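Long-range contacts in glutamine amidotransferase domain-containing protein (Thermotoga maritima, PDB 1O1Y), which is probably a type 1 glutamine amidotransferase, an enzyme that hydrolyses glutamine and passes the released ammonia on to an acceptor: residues L79-L90 with Q104-A112; V146-F154 with Q183-M193. All coordinates share one frame; numbering follows the deposited sequence.

Interaction 1 (L79-L90 with Q104-A112); sequences LKYEFQLIEEIL and QMLAKVLGA
M105, a selenomethionine in this crystal, drops its side chain among L79, E82, F83 and I86, a knob-into-hole fit between helix 78-92 and helix 102-109 of the flavodoxin-like amidotransferase fold. The axes of 79-90 and 104-109 approach to 10.2 Å, with a crossing angle of -66°, steep enough to keep the contact short. The unbranched selenoether chain of M105 bends at its last torsion (chi3 68°), which swings the methyl over the middle of the F83 ring, with CE 3.8 Å from the centroid. Its selenium sits obliquely to the same ring, a Met-aromatic contact. M105 CE also comes within 3.4 Å of E82 OE1, in a carboxylate already held by H20 and T45. L106 adds a looser apolar touch, its CD1 lying 4.2 Å from L90 CD2. K108 then runs extended across the opposite face of F83, with CE 4.2 Å from the ring centroid, while its NZ passes on to A70 O and a salt bridge with E73. With an alanine in place of F83, the M105 methyl and the K108 methylenes would probably lose the flat surface between them, leaving a gap and the M105 chain freer to turn. V109 is the second knob, set among F83, I86, E87 and L90; its branched, compact shape sends one methyl to each end of that hole, CG2 to the edge of F83 (3.5 Å from CD2) and CG1 to L90 CD1. L110, the first residue out of the helix, puts CD2 4.0 Å from L90 CD1. A Schellman motif closes the helix: glycine suits G111, whose positive phi would drive a side chain into the carbonyl oxygen of L110, and A112 N bonds A107 O at 2.9 Å.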
loop_
_atom_site.group_PDB
_atom_site.type_symbol
_atom_site.label_atom_id
_atom_site.label_comp_id
_atom_site.label_asym_id
_atom_site.label_seq_id
_atom_site.Cartn_x
_atom_site.Cartn_y
_atom_site.Cartn_z
ATOM N N LEU A 79 7.184 -6.624 13.506
ATOM C CA LEU A 79 7.190 -5.236 13.100
ATOM C C LEU A 79 8.508 -4.562 13.408
ATOM O O LEU A 79 8.928 -3.685 12.638
ATOM C CB LEU A 79 6.041 -4.424 13.716
ATOM C CG LEU A 79 4.590 -4.789 13.405
ATOM C CD1 LEU A 79 3.631 -3.981 14.253
ATOM C CD2 LEU A 79 4.302 -4.627 11.936
ATOM N N LYS A 80 9.174 -4.941 14.485
ATOM C CA LYS A 80 10.467 -4.380 14.818
ATOM C C LYS A 80 11.479 -4.612 13.675
ATOM O O LYS A 80 12.209 -3.718 13.291
ATOM C CB LYS A 80 10.967 -4.977 16.147
ATOM C CG LYS A 80 12.230 -4.345 16.653
ATOM N N TYR A 81 11.499 -5.829 13.143
ATOM C CA TYR A 81 12.359 -6.161 11.998
ATOM C C TYR A 81 11.995 -5.349 10.757
ATOM O O TYR A 81 12.865 -4.852 10.034
ATOM C CB TYR A 81 12.228 -7.657 11.710
ATOM C CG TYR A 81 13.036 -8.148 10.557
ATOM C CD1 TYR A 81 14.407 -8.051 10.566
ATOM C CD2 TYR A 81 12.429 -8.709 9.440
ATOM C CE1 TYR A 81 15.169 -8.539 9.483
ATOM C CE2 TYR A 81 13.188 -9.175 8.349
ATOM C CZ TYR A 81 14.538 -9.077 8.374
ATOM O OH TYR A 81 15.317 -9.552 7.326
ATOM N N GLU A 82 10.697 -5.219 10.503
ATOM C CA GLU A 82 10.211 -4.429 9.397
ATOM C C GLU A 82 10.592 -2.989 9.511
ATOM O O GLU A 82 11.026 -2.397 8.533
ATOM C CB GLU A 82 8.701 -4.518 9.289
ATOM C CG GLU A 82 8.234 -5.909 8.900
ATOM C CD GLU A 82 6.729 -5.981 8.696
ATOM O OE1 GLU A 82 6.113 -4.952 8.401
ATOM O OE2 GLU A 82 6.172 -7.091 8.825
ATOM N N PHE A 83 10.449 -2.403 10.697
ATOM C CA PHE A 83 10.907 -1.009 10.891
ATOM C C PHE A 83 12.413 -0.855 10.588
ATOM O O PHE A 83 12.829 0.152 9.996
ATOM C CB PHE A 83 10.576 -0.533 12.301
ATOM C CG PHE A 83 9.126 -0.122 12.477
ATOM C CD1 PHE A 83 8.332 -0.755 13.419
ATOM C CD2 PHE A 83 8.548 0.861 11.662
ATOM C CE1 PHE A 83 7.006 -0.408 13.568
ATOM C CE2 PHE A 83 7.235 1.216 11.820
ATOM C CZ PHE A 83 6.448 0.562 12.779
ATOM N N GLN A 84 13.211 -1.842 10.970
ATOM C CA GLN A 84 14.631 -1.834 10.684
ATOM C C GLN A 84 14.854 -1.860 9.176
ATOM O O GLN A 84 15.727 -1.122 8.645
ATOM C CB GLN A 84 15.366 -3.013 11.334
ATOM C CG GLN A 84 15.398 -2.920 12.839
ATOM C CD GLN A 84 15.987 -4.144 13.528
ATOM O OE1 GLN A 84 15.915 -5.265 13.021
ATOM N NE2 GLN A 84 16.546 -3.926 14.706
ATOM N N LEU A 85 14.084 -2.669 8.464
ATOM C CA LEU A 85 14.212 -2.703 6.986
ATOM C C LEU A 85 13.850 -1.372 6.357
ATOM O O LEU A 85 14.549 -0.893 5.444
ATOM C CB LEU A 85 13.349 -3.800 6.372
ATOM C CG LEU A 85 13.696 -5.230 6.756
ATOM C CD1 LEU A 85 12.720 -6.184 6.092
ATOM C CD2 LEU A 85 15.111 -5.578 6.391
ATOM N N ILE A 86 12.784 -0.739 6.837
ATOM C CA ILE A 86 12.386 0.561 6.286
ATOM C C ILE A 86 13.506 1.574 6.445
ATOM O O ILE A 86 13.801 2.289 5.518
ATOM C CB ILE A 86 11.061 1.081 6.939
ATOM C CG1 ILE A 86 9.864 0.216 6.588
ATOM C CG2 ILE A 86 10.730 2.498 6.436
ATOM C CD1 ILE A 86 8.576 0.521 7.430
ATOM N N GLU A 87 14.128 1.611 7.610
ATOM C CA GLU A 87 15.210 2.521 7.878
ATOM C C GLU A 87 16.346 2.285 6.874
ATOM O O GLU A 87 16.881 3.242 6.279
ATOM C CB GLU A 87 15.700 2.364 9.313
ATOM C CG GLU A 87 14.701 2.782 10.377
ATOM C CD GLU A 87 14.737 4.270 10.711
ATOM O OE1 GLU A 87 15.277 5.076 9.901
ATOM O OE2 GLU A 87 14.194 4.627 11.791
ATOM N N GLU A 88 16.660 1.018 6.624
ATOM C CA GLU A 88 17.736 0.691 5.685
ATOM C C GLU A 88 17.345 1.047 4.244
ATOM O O GLU A 88 18.186 1.514 3.456
ATOM C CB GLU A 88 18.066 -0.781 5.713
ATOM C CG GLU A 88 18.654 -1.343 6.981
ATOM C CD GLU A 88 18.966 -2.824 6.790
ATOM O OE1 GLU A 88 19.773 -3.150 5.859
ATOM O OE2 GLU A 88 18.382 -3.653 7.541
ATOM N N ILE A 89 16.093 0.806 3.909
ATOM C CA ILE A 89 15.566 1.094 2.575
ATOM C C ILE A 89 15.633 2.607 2.286
ATOM O O ILE A 89 16.050 3.039 1.209
ATOM C CB ILE A 89 14.132 0.547 2.431
ATOM C CG1 ILE A 89 14.123 -0.975 2.284
ATOM C CG2 ILE A 89 13.413 1.200 1.236
ATOM C CD1 ILE A 89 12.815 -1.664 2.658
ATOM N N LEU A 90 15.315 3.428 3.281
ATOM C CA LEU A 90 15.459 4.865 3.127
ATOM C C LEU A 90 16.895 5.270 2.991
ATOM O O LEU A 90 17.205 6.110 2.158
ATOM C CB LEU A 90 14.817 5.593 4.304
ATOM C CG LEU A 90 13.333 5.446 4.385
ATOM C CD1 LEU A 90 12.841 5.933 5.711
ATOM C CD2 LEU A 90 12.614 6.235 3.272
ATOM N N GLN A 104 1.449 3.879 6.905
ATOM C CA GLN A 104 1.503 4.355 8.290
ATOM C C GLN A 104 2.853 4.036 8.918
ATOM O O GLN A 104 3.431 4.855 9.625
ATOM C CB GLN A 104 0.387 3.680 9.080
ATOM C CG GLN A 104 -0.956 4.179 8.635
ATOM C CD GLN A 104 -2.089 3.320 9.060
ATOM O OE1 GLN A 104 -1.926 2.322 9.780
ATOM N NE2 GLN A 104 -3.269 3.694 8.615
HETATM N N MSE A 105 3.403 2.864 8.611
HETATM C CA MSE A 105 4.731 2.494 9.115
HETATM C C MSE A 105 5.797 3.397 8.531
HETATM O O MSE A 105 6.732 3.796 9.226
HETATM C CB MSE A 105 5.033 1.021 8.808
HETATM C CG MSE A 105 4.122 0.089 9.617
HETATM SE SE MSE A 105 4.423 -1.775 9.209
HETATM C CE MSE A 105 6.180 -1.968 9.949
ATOM N N LEU A 106 5.663 3.731 7.258
ATOM C CA LEU A 106 6.592 4.659 6.629
ATOM C C LEU A 106 6.495 6.043 7.290
ATOM O O LEU A 106 7.512 6.675 7.596
ATOM C CB LEU A 106 6.317 4.780 5.117
ATOM C CG LEU A 106 7.182 5.805 4.351
ATOM C CD1 LEU A 106 8.666 5.499 4.400
ATOM C CD2 LEU A 106 6.710 5.903 2.883
ATOM N N ALA A 107 5.280 6.538 7.483
ATOM C CA ALA A 107 5.072 7.833 8.147
ATOM C C ALA A 107 5.720 7.883 9.525
ATOM O O ALA A 107 6.343 8.859 9.901
ATOM C CB ALA A 107 3.609 8.133 8.272
ATOM N N LYS A 108 5.556 6.814 10.293
ATOM C CA LYS A 108 6.172 6.710 11.607
ATOM C C LYS A 108 7.713 6.795 11.547
ATOM O O LYS A 108 8.325 7.480 12.337
ATOM C CB LYS A 108 5.719 5.398 12.301
ATOM C CG LYS A 108 6.403 5.155 13.617
ATOM C CD LYS A 108 5.857 3.876 14.293
ATOM C CE LYS A 108 6.840 3.331 15.329
ATOM N NZ LYS A 108 6.373 2.113 16.096
ATOM N N VAL A 109 8.322 6.061 10.625
ATOM C CA VAL A 109 9.772 6.083 10.479
ATOM C C VAL A 109 10.255 7.506 10.149
ATOM O O VAL A 109 11.330 7.946 10.608
ATOM C CB VAL A 109 10.240 5.041 9.469
ATOM C CG1 VAL A 109 11.694 5.229 9.139
ATOM C CG2 VAL A 109 10.006 3.636 10.015
ATOM N N LEU A 110 9.431 8.244 9.402
ATOM C CA LEU A 110 9.737 9.623 8.994
ATOM C C LEU A 110 9.287 10.627 10.070
ATOM O O LEU A 110 9.260 11.850 9.844
ATOM C CB LEU A 110 9.039 9.907 7.666
ATOM C CG LEU A 110 9.609 9.097 6.492
ATOM C CD1 LEU A 110 8.798 9.412 5.258
ATOM C CD2 LEU A 110 11.059 9.422 6.265
ATOM N N GLY A 111 8.902 10.119 11.234
ATOM C CA GLY A 111 8.721 10.964 12.396
ATOM C C GLY A 111 7.296 11.420 12.701
ATOM O O GLY A 111 7.116 12.155 13.659
ATOM N N ALA A 112 6.303 10.948 11.950
ATOM C CA ALA A 112 4.914 11.420 12.079
ATOM C C ALA A 112 4.109 10.478 12.960
ATOM O O ALA A 112 4.369 9.296 12.976
ATOM C CB ALA A 112 4.255 11.493 10.724
#

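Interaction 2 (V146-F154 with Q183-M193); sequences VFQWHGDTF and QFHIEVGARTM. With SO4 (sulfate ion), chain C; SO4 (sulfate ion), chain J.
F147 and H185 form an antiparallel hydrogen-bonded pair: H185 N donates to F147 O at 2.8 Å, and F147 N returns a longer bond to H185 O at 3.1 Å. Next to this bridge the H185 ring is gripped at both nitrogens. Its ND1 donates nearly straight (167°) to the syn side of E187 OE2, 2.6 Å away, and NE2 is bonded to the cysteinesulfonic acid at position 100, an arrangement consistent with the Cys-His-Glu triad of this amidotransferase family. The H150 ring is likewise fixed at both ends: ND1 donates to D152 O at 2.6 Å and NE2 is hydrogen-bonded to E122. A water accepts from W149 N at 2.8 Å and also lies within hydrogen-bonding distance of Q183 O and Q148 OE1, linking the segments. Beyond, the backbone amides of G151 and D152 cradle a sulfate, probably from the crystallisation liquor. Here strand 143-150, near the edge of the central mixed sheet, carries a classic beta bulge, W149 and H150 both facing E122. Q183 places CG over the centre of the H150 ring, a CH-pi contact at 3.6 Å from the centroid, and its amide, 10° from parallel, lies toward the CG-ND1 side. Glutamine suits the place, its methylene and flat amide lying on the ring while OE1 takes a water shared with T153 OG1 and is probably hydrogen-bonded to Q104 NE2. Farther out, F147 has CG anti to the backbone N (chi1 -179°), presenting a ring face to the selenomethionine M193, whose CE stands 3.4 Å from the centroid, a CH-pi contact, with SE oblique to the ring as the Met-aromatic partner. V188 meets the same ring obliquely. V146 supplies branched bulk beside F184, with CG2 3.5 Å from F184 CB.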
loop_
_atom_site.group_PDB
_atom_site.type_symbol
_atom_site.label_atom_id
_atom_site.label_comp_id
_atom_site.label_asym_id
_atom_site.label_seq_id
_atom_site.Cartn_x
_atom_site.Cartn_y
_atom_site.Cartn_z
ATOM N N VAL A 146 -11.109 4.912 -5.307
ATOM C CA VAL A 146 -10.180 3.902 -4.825
ATOM C C VAL A 146 -10.788 3.075 -3.688
ATOM O O VAL A 146 -11.846 3.430 -3.090
ATOM C CB VAL A 146 -8.864 4.545 -4.329
ATOM C CG1 VAL A 146 -8.218 5.345 -5.415
ATOM C CG2 VAL A 146 -9.101 5.360 -3.062
ATOM N N PHE A 147 -10.152 1.949 -3.400
ATOM C CA PHE A 147 -10.669 1.045 -2.368
ATOM C C PHE A 147 -9.932 1.256 -1.018
ATOM O O PHE A 147 -8.707 1.330 -0.947
ATOM C CB PHE A 147 -10.527 -0.387 -2.809
ATOM C CG PHE A 147 -11.059 -1.383 -1.835
ATOM C CD1 PHE A 147 -12.405 -1.424 -1.518
ATOM C CD2 PHE A 147 -10.198 -2.336 -1.280
ATOM C CE1 PHE A 147 -12.884 -2.407 -0.613
ATOM C CE2 PHE A 147 -10.661 -3.290 -0.410
ATOM C CZ PHE A 147 -12.006 -3.309 -0.059
ATOM N N GLN A 148 -10.712 1.386 0.029
ATOM C CA GLN A 148 -10.217 1.699 1.370
ATOM C C GLN A 148 -10.615 0.615 2.326
ATOM O O GLN A 148 -11.738 0.067 2.269
ATOM C CB GLN A 148 -10.841 2.995 1.907
ATOM C CG GLN A 148 -10.478 4.236 1.081
ATOM C CD GLN A 148 -9.108 4.788 1.403
ATOM O OE1 GLN A 148 -8.267 4.105 1.999
ATOM N NE2 GLN A 148 -8.877 6.051 1.006
ATOM N N TRP A 149 -9.724 0.318 3.248
ATOM C CA TRP A 149 -10.054 -0.546 4.351
ATOM C C TRP A 149 -9.183 -0.183 5.553
ATOM O O TRP A 149 -8.238 -0.881 5.888
ATOM C CB TRP A 149 -9.865 -2.018 3.981
ATOM C CG TRP A 149 -10.671 -2.944 4.896
ATOM C CD1 TRP A 149 -10.726 -2.918 6.256
ATOM C CD2 TRP A 149 -11.557 -3.995 4.486
ATOM N NE1 TRP A 149 -11.597 -3.880 6.711
ATOM C CE2 TRP A 149 -12.099 -4.567 5.642
ATOM C CE3 TRP A 149 -11.952 -4.501 3.252
ATOM C CZ2 TRP A 149 -13.004 -5.631 5.592
ATOM C CZ3 TRP A 149 -12.835 -5.562 3.211
ATOM C CH2 TRP A 149 -13.348 -6.105 4.363
ATOM N N HIS A 150 -9.518 0.918 6.219
ATOM C CA HIS A 150 -8.657 1.419 7.293
ATOM C C HIS A 150 -9.456 2.220 8.303
ATOM O O HIS A 150 -10.416 2.891 7.961
ATOM C CB HIS A 150 -7.489 2.258 6.729
ATOM C CG HIS A 150 -7.874 3.644 6.317
ATOM N ND1 HIS A 150 -7.667 4.746 7.129
ATOM C CD2 HIS A 150 -8.486 4.111 5.201
ATOM C CE1 HIS A 150 -8.144 5.825 6.528
ATOM N NE2 HIS A 150 -8.666 5.463 5.367
ATOM N N GLY A 151 -8.980 2.164 9.537
ATOM C CA GLY A 151 -9.469 2.963 10.625
ATOM C C GLY A 151 -8.450 3.956 11.146
ATOM O O GLY A 151 -8.838 4.883 11.836
ATOM N N ASP A 152 -7.182 3.739 10.855
ATOM C CA ASP A 152 -6.125 4.639 11.335
ATOM C C ASP A 152 -5.722 5.579 10.224
ATOM O O ASP A 152 -5.934 5.323 9.022
ATOM C CB ASP A 152 -4.889 3.875 11.793
ATOM C CG ASP A 152 -5.036 3.251 13.186
ATOM O OD1 ASP A 152 -6.108 3.388 13.864
ATOM O OD2 ASP A 152 -4.089 2.557 13.659
ATOM N N THR A 153 -5.138 6.682 10.641
ATOM C CA THR A 153 -4.502 7.648 9.736
ATOM C C THR A 153 -3.193 8.181 10.330
ATOM O O THR A 153 -2.678 7.651 11.288
ATOM C CB THR A 153 -5.547 8.786 9.390
ATOM O OG1 THR A 153 -5.071 9.604 8.302
ATOM C CG2 THR A 153 -5.791 9.686 10.537
ATOM N N PHE A 154 -2.624 9.213 9.726
ATOM C CA PHE A 154 -1.342 9.722 10.139
ATOM C C PHE A 154 -1.222 11.202 9.817
ATOM O O PHE A 154 -1.948 11.734 8.986
ATOM C CB PHE A 154 -0.192 8.935 9.466
ATOM C CG PHE A 154 -0.340 8.795 7.965
ATOM C CD1 PHE A 154 -0.995 7.703 7.415
ATOM C CD2 PHE A 154 0.132 9.788 7.111
ATOM C CE1 PHE A 154 -1.179 7.623 6.024
ATOM C CE2 PHE A 154 -0.041 9.705 5.731
ATOM C CZ PHE A 154 -0.701 8.630 5.194
ATOM N N GLN A 183 -2.461 5.365 1.580
ATOM C CA GLN A 183 -3.366 4.783 2.552
ATOM C C GLN A 183 -4.308 3.742 1.896
ATOM O O GLN A 183 -4.723 2.738 2.516
ATOM C CB GLN A 183 -4.159 5.899 3.218
ATOM C CG GLN A 183 -5.198 5.416 4.198
ATOM C CD GLN A 183 -4.546 4.828 5.434
ATOM O OE1 GLN A 183 -4.079 5.586 6.287
ATOM N NE2 GLN A 183 -4.505 3.490 5.530
ATOM N N PHE A 184 -4.635 4.009 0.627
ATOM C CA PHE A 184 -5.659 3.305 -0.127
ATOM C C PHE A 184 -5.102 2.205 -1.064
ATOM O O PHE A 184 -3.867 2.100 -1.313
ATOM C CB PHE A 184 -6.471 4.324 -0.937
ATOM C CG PHE A 184 -5.630 5.194 -1.814
ATOM C CD1 PHE A 184 -5.198 6.458 -1.371
ATOM C CD2 PHE A 184 -5.333 4.801 -3.118
ATOM C CE1 PHE A 184 -4.404 7.256 -2.194
ATOM C CE2 PHE A 184 -4.577 5.590 -3.919
ATOM C CZ PHE A 184 -4.111 6.835 -3.481
ATOM N N HIS A 185 -6.032 1.474 -1.667
ATOM C CA HIS A 185 -5.717 0.347 -2.536
ATOM C C HIS A 185 -6.136 0.638 -3.968
ATOM O O HIS A 185 -7.321 0.915 -4.240
ATOM C CB HIS A 185 -6.477 -0.872 -2.034
ATOM C CG HIS A 185 -6.082 -1.280 -0.662
ATOM N ND1 HIS A 185 -5.027 -2.133 -0.411
ATOM C CD2 HIS A 185 -6.582 -0.929 0.548
ATOM C CE1 HIS A 185 -4.920 -2.324 0.898
ATOM N NE2 HIS A 185 -5.847 -1.604 1.503
ATOM N N ILE A 186 -5.167 0.547 -4.885
ATOM C CA ILE A 186 -5.445 0.523 -6.304
ATOM C C ILE A 186 -5.056 -0.828 -6.895
ATOM O O ILE A 186 -5.171 -1.024 -8.123
ATOM C CB ILE A 186 -4.718 1.667 -7.055
ATOM C CG1 ILE A 186 -3.203 1.527 -7.001
ATOM C CG2 ILE A 186 -5.137 3.020 -6.516
ATOM C CD1 ILE A 186 -2.422 2.619 -7.801
ATOM N N GLU A 187 -4.663 -1.772 -6.032
ATOM C CA GLU A 187 -4.283 -3.142 -6.470
ATOM C C GLU A 187 -5.364 -4.182 -6.318
ATOM O O GLU A 187 -5.152 -5.347 -6.648
ATOM C CB GLU A 187 -3.012 -3.612 -5.767
ATOM C CG GLU A 187 -3.177 -4.157 -4.350
ATOM C CD GLU A 187 -3.427 -3.101 -3.257
ATOM O OE1 GLU A 187 -3.433 -1.853 -3.499
ATOM O OE2 GLU A 187 -3.577 -3.540 -2.083
ATOM N N VAL A 188 -6.514 -3.791 -5.770
ATOM C CA VAL A 188 -7.609 -4.722 -5.550
ATOM C C VAL A 188 -8.611 -4.606 -6.706
ATOM O O VAL A 188 -9.435 -3.681 -6.766
ATOM C CB VAL A 188 -8.281 -4.520 -4.162
ATOM C CG1 VAL A 188 -9.430 -5.550 -3.946
ATOM C CG2 VAL A 188 -7.259 -4.627 -3.027
ATOM N N GLY A 189 -8.497 -5.565 -7.606
ATOM C CA GLY A 189 -9.417 -5.770 -8.708
ATOM C C GLY A 189 -10.471 -6.780 -8.322
ATOM O O GLY A 189 -10.552 -7.143 -7.151
ATOM N N ALA A 190 -11.261 -7.229 -9.284
ATOM C CA ALA A 190 -12.373 -8.113 -8.960
ATOM C C ALA A 190 -11.915 -9.473 -8.390
ATOM O O ALA A 190 -12.506 -9.959 -7.446
ATOM C CB ALA A 190 -13.270 -8.308 -10.162
ATOM N N ARG A 191 -10.877 -10.079 -8.963
ATOM C CA ARG A 191 -10.387 -11.400 -8.502
ATOM C C ARG A 191 -9.912 -11.323 -7.033
ATOM O O ARG A 191 -10.280 -12.154 -6.211
ATOM C CB ARG A 191 -9.238 -11.860 -9.408
ATOM C CG ARG A 191 -8.476 -13.091 -8.911
ATOM C CD ARG A 191 -7.170 -13.413 -9.722
ATOM N NE ARG A 191 -6.141 -12.356 -9.681
ATOM C CZ ARG A 191 -5.308 -12.095 -8.660
ATOM N NH1 ARG A 191 -5.336 -12.810 -7.542
ATOM N NH2 ARG A 191 -4.430 -11.096 -8.765
ATOM N N THR A 192 -9.152 -10.289 -6.701
ATOM C CA THR A 192 -8.662 -10.066 -5.340
ATOM C C THR A 192 -9.841 -9.718 -4.382
ATOM O O THR A 192 -9.933 -10.200 -3.244
ATOM C CB THR A 192 -7.613 -8.956 -5.344
ATOM O OG1 THR A 192 -6.472 -9.393 -6.111
ATOM C CG2 THR A 192 -7.096 -8.662 -3.989
HETATM N N MSE A 193 -10.747 -8.879 -4.860
HETATM C CA MSE A 193 -11.931 -8.519 -4.086
HETATM C C MSE A 193 -12.726 -9.732 -3.657
HETATM O O MSE A 193 -13.226 -9.785 -2.495
HETATM C CB MSE A 193 -12.801 -7.505 -4.842
HETATM C CG MSE A 193 -13.962 -6.929 -4.011
HETATM SE SE MSE A 193 -13.313 -5.868 -2.468
HETATM C CE MSE A 193 -12.878 -4.333 -3.400
HETATM S S SO4 C . -6.369 0.051 10.586
HETATM O O1 SO4 C . -7.746 -0.401 10.599
HETATM O O2 SO4 C . -6.097 1.249 9.757
HETATM O O3 SO4 C . -5.614 -1.045 9.978
HETATM O O4 SO4 C . -5.831 0.258 11.941
HETATM S S SO4 J . -7.165 -16.270 -7.123
HETATM O O1 SO4 J . -6.620 -17.486 -6.527
HETATM O O2 SO4 J . -8.518 -16.496 -7.640
HETATM O O3 SO4 J . -6.266 -15.874 -8.201
HETATM O O4 SO4 J . -7.242 -15.236 -6.098
HETATM O O HOH W 1 -7.232 1.656 3.108
HETATM O O HOH W 2 -5.106 8.106 6.126
#

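Overall arrangement
The two contacts have centres about 20 Å apart, yet they meet along helix 102-109. Q104, at the start of the second segment of interaction 1, points its amide into interaction 2, where NE2 lies 3.1 Å from Q183 OE1. Its CG packs 3.7 Å from F154 CD1, and A107 CB rests 4.0 Å from F154 CG. The same helix begins two residues after the modified cysteine at position 100, the probable nucleophile. Interaction 1 therefore sets one side of that helix against helix 78-92, while the residues of interaction 2 carry the histidine and glutamate that probably complete the active site.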